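Local coordinates for protein mannan endo-1,4-beta-mannosidase (Mytilus edulis, PDB 2C0H) that hydrolyses the 1,4-beta linkages of mannan backbones, as a monomeric family 5 glycoside hydrolase built on a TIM barrel, at residues S61-L66 against G319-S324. The protein carries 3 engineered substitutions. Residues are numbered along the deposited sequence; the frame is centred on the assembly and turned at random.
Sequences SVRVWL and GAWTWS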
ATOM      1  N   SER A  61       2.252 -10.964  -7.122  1.00 11.19           N
ATOM      2  CA  SER A  61       1.602 -10.225  -6.036  1.00 12.00           C
ATOM      3  C   SER A  61       0.431  -9.380  -6.490  1.00 12.08           C
ATOM      4  O   SER A  61       0.409  -8.880  -7.617  1.00 12.74           O
ATOM      5  CB  SER A  61       2.611  -9.361  -5.275  1.00 12.36           C
ATOM      6  OG  SER A  61       3.468  -8.650  -6.136  1.00 15.49           O
ATOM      7  N   VAL A  62      -0.527  -9.208  -5.582  1.00 12.33           N
ATOM      8  CA  VAL A  62      -1.748  -8.437  -5.825  1.00 12.35           C
ATOM      9  C   VAL A  62      -1.977  -7.523  -4.621  1.00 12.70           C
ATOM     10  O   VAL A  62      -1.840  -7.986  -3.479  1.00 12.26           O
ATOM     11  CB  VAL A  62      -2.994  -9.343  -6.022  1.00 13.51           C
ATOM     12  CG1 VAL A  62      -4.245  -8.521  -6.247  1.00 14.47           C
ATOM     13  CG2 VAL A  62      -2.806 -10.287  -7.173  1.00 15.17           C
ATOM     14  N   ARG A  63      -2.322  -6.261  -4.882  1.00 12.02           N
ATOM     15  CA  ARG A  63      -2.774  -5.307  -3.858  1.00 12.48           C
ATOM     16  C   ARG A  63      -4.305  -5.219  -3.920  1.00 12.80           C
ATOM     17  O   ARG A  63      -4.896  -4.980  -4.988  1.00 13.09           O
ATOM     18  CB  ARG A  63      -2.113  -3.937  -4.077  1.00 12.79           C
ATOM     19  CG  ARG A  63      -2.532  -2.785  -3.155  1.00 13.43           C
ATOM     20  CD  ARG A  63      -1.597  -1.568  -3.382  1.00 13.83           C
ATOM     21  NE  ARG A  63      -1.855  -0.385  -2.539  1.00 14.71           N
ATOM     22  CZ  ARG A  63      -2.356   0.783  -2.933  1.00 16.39           C
ATOM     23  NH1 ARG A  63      -2.713   1.007  -4.193  1.00 17.84           N
ATOM     24  NH2 ARG A  63      -2.504   1.764  -2.055  1.00 15.27           N
ATOM     25  N   VAL A  64      -4.945  -5.392  -2.771  1.00 12.95           N
ATOM     26  CA  VAL A  64      -6.402  -5.349  -2.681  1.00 12.63           C
ATOM     27  C   VAL A  64      -6.843  -4.445  -1.536  1.00 12.70           C
ATOM     28  O   VAL A  64      -6.210  -4.436  -0.493  1.00 13.95           O
ATOM     29  CB  VAL A  64      -6.988  -6.761  -2.515  1.00 13.68           C
ATOM     30  CG1 VAL A  64      -6.626  -7.373  -1.188  1.00 15.34           C
ATOM     31  CG2 VAL A  64      -8.489  -6.764  -2.691  1.00 15.03           C
ATOM     32  N   TRP A  65      -7.900  -3.669  -1.742  1.00 11.81           N
ATOM     33  CA  TRP A  65      -8.401  -2.724  -0.728  1.00 12.01           C
ATOM     34  C   TRP A  65      -9.483  -3.377   0.141  1.00 12.98           C
ATOM     35  O   TRP A  65     -10.377  -4.069  -0.363  1.00 13.59           O
ATOM     36  CB  TRP A  65      -8.938  -1.452  -1.393  1.00 12.19           C
ATOM     37  CG  TRP A  65      -7.907  -0.579  -2.112  1.00 11.91           C
ATOM     38  CD1 TRP A  65      -6.592  -0.885  -2.389  1.00 12.49           C
ATOM     39  CD2 TRP A  65      -8.136   0.709  -2.659  1.00 12.40           C
ATOM     40  NE1 TRP A  65      -6.002   0.152  -3.063  1.00 12.71           N
ATOM     41  CE2 TRP A  65      -6.932   1.138  -3.261  1.00 12.71           C
ATOM     42  CE3 TRP A  65      -9.257   1.549  -2.717  1.00 14.04           C
ATOM     43  CZ2 TRP A  65      -6.817   2.390  -3.890  1.00 13.13           C
ATOM     44  CZ3 TRP A  65      -9.139   2.785  -3.339  1.00 13.32           C
ATOM     45  CH2 TRP A  65      -7.931   3.190  -3.916  1.00 14.10           C
ATOM     46  N   LEU A  66      -9.403  -3.138   1.456  1.00 12.78           N
ATOM     47  CA  LEU A  66     -10.229  -3.818   2.445  1.00 12.87           C
ATOM     48  C   LEU A  66     -11.348  -2.905   3.017  1.00 13.03           C
ATOM     49  O   LEU A  66     -12.461  -2.896   2.489  1.00 14.36           O
ATOM     50  CB  LEU A  66      -9.328  -4.410   3.553  1.00 12.98           C
ATOM     51  CG  LEU A  66     -10.007  -5.396   4.522  1.00 13.56           C
ATOM     52  CD1 LEU A  66     -10.368  -6.708   3.856  1.00 15.66           C
ATOM     53  CD2 LEU A  66      -9.093  -5.694   5.695  1.00 14.29           C
ATOM     54  N   GLY A 319       9.743  -3.299  -6.369  1.00 10.67           N
ATOM     55  CA  GLY A 319       8.491  -3.806  -6.861  1.00 10.65           C
ATOM     56  C   GLY A 319       7.826  -2.825  -7.795  1.00 10.39           C
ATOM     57  O   GLY A 319       8.210  -1.652  -7.865  1.00 10.67           O
ATOM     58  N   ALA A 320       6.844  -3.350  -8.528  1.00 10.29           N
ATOM     59  CA  ALA A 320       6.051  -2.551  -9.452  1.00 10.76           C
ATOM     60  C   ALA A 320       4.657  -3.184  -9.582  1.00 10.70           C
ATOM     61  O   ALA A 320       4.527  -4.349  -9.943  1.00 11.04           O
ATOM     62  CB  ALA A 320       6.757  -2.481 -10.787  1.00 11.25           C
ATOM     63  N   TRP A 321       3.631  -2.422  -9.206  1.00 10.70           N
ATOM     64  CA  TRP A 321       2.241  -2.838  -9.304  1.00 10.84           C
ATOM     65  C   TRP A 321       1.463  -1.876 -10.204  1.00 10.79           C
ATOM     66  O   TRP A 321       1.394  -0.700  -9.934  1.00 10.84           O
ATOM     67  CB  TRP A 321       1.576  -2.850  -7.935  1.00 12.00           C
ATOM     68  CG  TRP A 321       2.191  -3.796  -6.957  1.00 12.79           C
ATOM     69  CD1 TRP A 321       2.727  -5.022  -7.221  1.00 13.90           C
ATOM     70  CD2 TRP A 321       2.270  -3.615  -5.540  1.00 13.28           C
ATOM     71  NE1 TRP A 321       3.146  -5.619  -6.041  1.00 15.10           N
ATOM     72  CE2 TRP A 321       2.884  -4.767  -5.002  1.00 14.91           C
ATOM     73  CE3 TRP A 321       1.880  -2.593  -4.679  1.00 13.27           C
ATOM     74  CZ2 TRP A 321       3.121  -4.918  -3.630  1.00 14.86           C
ATOM     75  CZ3 TRP A 321       2.126  -2.752  -3.308  1.00 14.28           C
ATOM     76  CH2 TRP A 321       2.747  -3.891  -2.816  1.00 14.48           C
ATOM     77  N   THR A 322       0.909  -2.381 -11.303  1.00 11.16           N
ATOM     78  CA  THR A 322       0.134  -1.536 -12.182  1.00 11.57           C
ATOM     79  C   THR A 322      -1.240  -1.216 -11.609  1.00 11.68           C
ATOM     80  O   THR A 322      -1.766  -1.940 -10.779  1.00 11.91           O
ATOM     81  CB  THR A 322      -0.088  -2.218 -13.525  1.00 11.32           C
ATOM     82  OG1 THR A 322      -0.647  -3.505 -13.320  1.00 13.28           O
ATOM     83  CG2 THR A 322       1.211  -2.303 -14.314  1.00 15.33           C
ATOM     84  N   TRP A 323      -1.824  -0.132 -12.093  1.00 11.79           N
ATOM     85  CA  TRP A 323      -3.172   0.246 -11.750  1.00 12.03           C
ATOM     86  C   TRP A 323      -4.038   0.116 -13.000  1.00 12.36           C
ATOM     87  O   TRP A 323      -3.738   0.824 -13.981  1.00 12.66           O
ATOM     88  CB  TRP A 323      -3.197   1.708 -11.302  1.00 13.01           C
ATOM     89  CG  TRP A 323      -4.575   2.150 -10.976  1.00 13.20           C
ATOM     90  CD1 TRP A 323      -5.475   2.754 -11.815  1.00 14.72           C
ATOM     91  CD2 TRP A 323      -5.245   1.951  -9.735  1.00 14.09           C
ATOM     92  NE1 TRP A 323      -6.657   2.974 -11.140  1.00 14.58           N
ATOM     93  CE2 TRP A 323      -6.540   2.476  -9.867  1.00 14.59           C
ATOM     94  CE3 TRP A 323      -4.872   1.375  -8.516  1.00 14.11           C
ATOM     95  CZ2 TRP A 323      -7.464   2.449  -8.822  1.00 15.49           C
ATOM     96  CZ3 TRP A 323      -5.791   1.365  -7.477  1.00 14.00           C
ATOM     97  CH2 TRP A 323      -7.068   1.883  -7.641  1.00 14.54           C
ATOM     98  N   SER A 324      -5.076  -0.727 -13.037  1.00 11.75           N
ATOM     99  CA  SER A 324      -5.423  -1.848 -12.136  1.00 11.22           C
ATOM    100  C   SER A 324      -6.258  -2.889 -12.914  1.00 12.05           C
ATOM    101  O   SER A 324      -6.592  -2.669 -14.086  1.00 11.78           O
ATOM    102  CB  SER A 324      -6.291  -1.359 -10.978  1.00 11.56           C
ATOM    103  OG  SER A 324      -7.562  -0.948 -11.471  1.00 11.97           O
TER
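W321 reaches from its strand across the interior of the barrel to S61 and R63, two alternate residues of strand 61-68 whose side chains also point inward. The two strands are not paired with each other; strand 17-25 lies between them in the wall, so side chains alone make this contact. Deep in the barrel the fit is close. The indole NE1 donates a hydrogen bond to S61 OG (3.0 Å, N-H...O angle 151°), the hydroxyl lying at the ring edge, tilted a little from its plane; serine is small and able to accept, and tryptophan joins this N-H to a flat apolar surface. Beside it, R63 CD packs 3.8 Å from W321 CE3, and CB sits over one face of the indole near its rim. With CG anti to the backbone N (chi1 176°) and the chain extended to NE, arginine's long apolar stem carries a multi-donor guanidinium to salt bridges with D159 and E294 and hydrogen bonds with N25 and N162. Were W321 an alanine, S61 OG would probably lose this donor and the R63 methylenes the indole beside them. The looser end lies nearer solvent, where partly exposed W323 meets W65 by one corner: W65 CZ2 is 3.8 Å from W323 CH2, the six-membered rings inclined at 43°. Broad, apolar indoles suit sugar rings, and both probably bind substrate, as in related enzymes. The chemistry thus implies a division of labour: buried polar and apolar contacts surround an arginine placed beside E294, the probable nucleophile, while the outer tryptophans probably meet mannan.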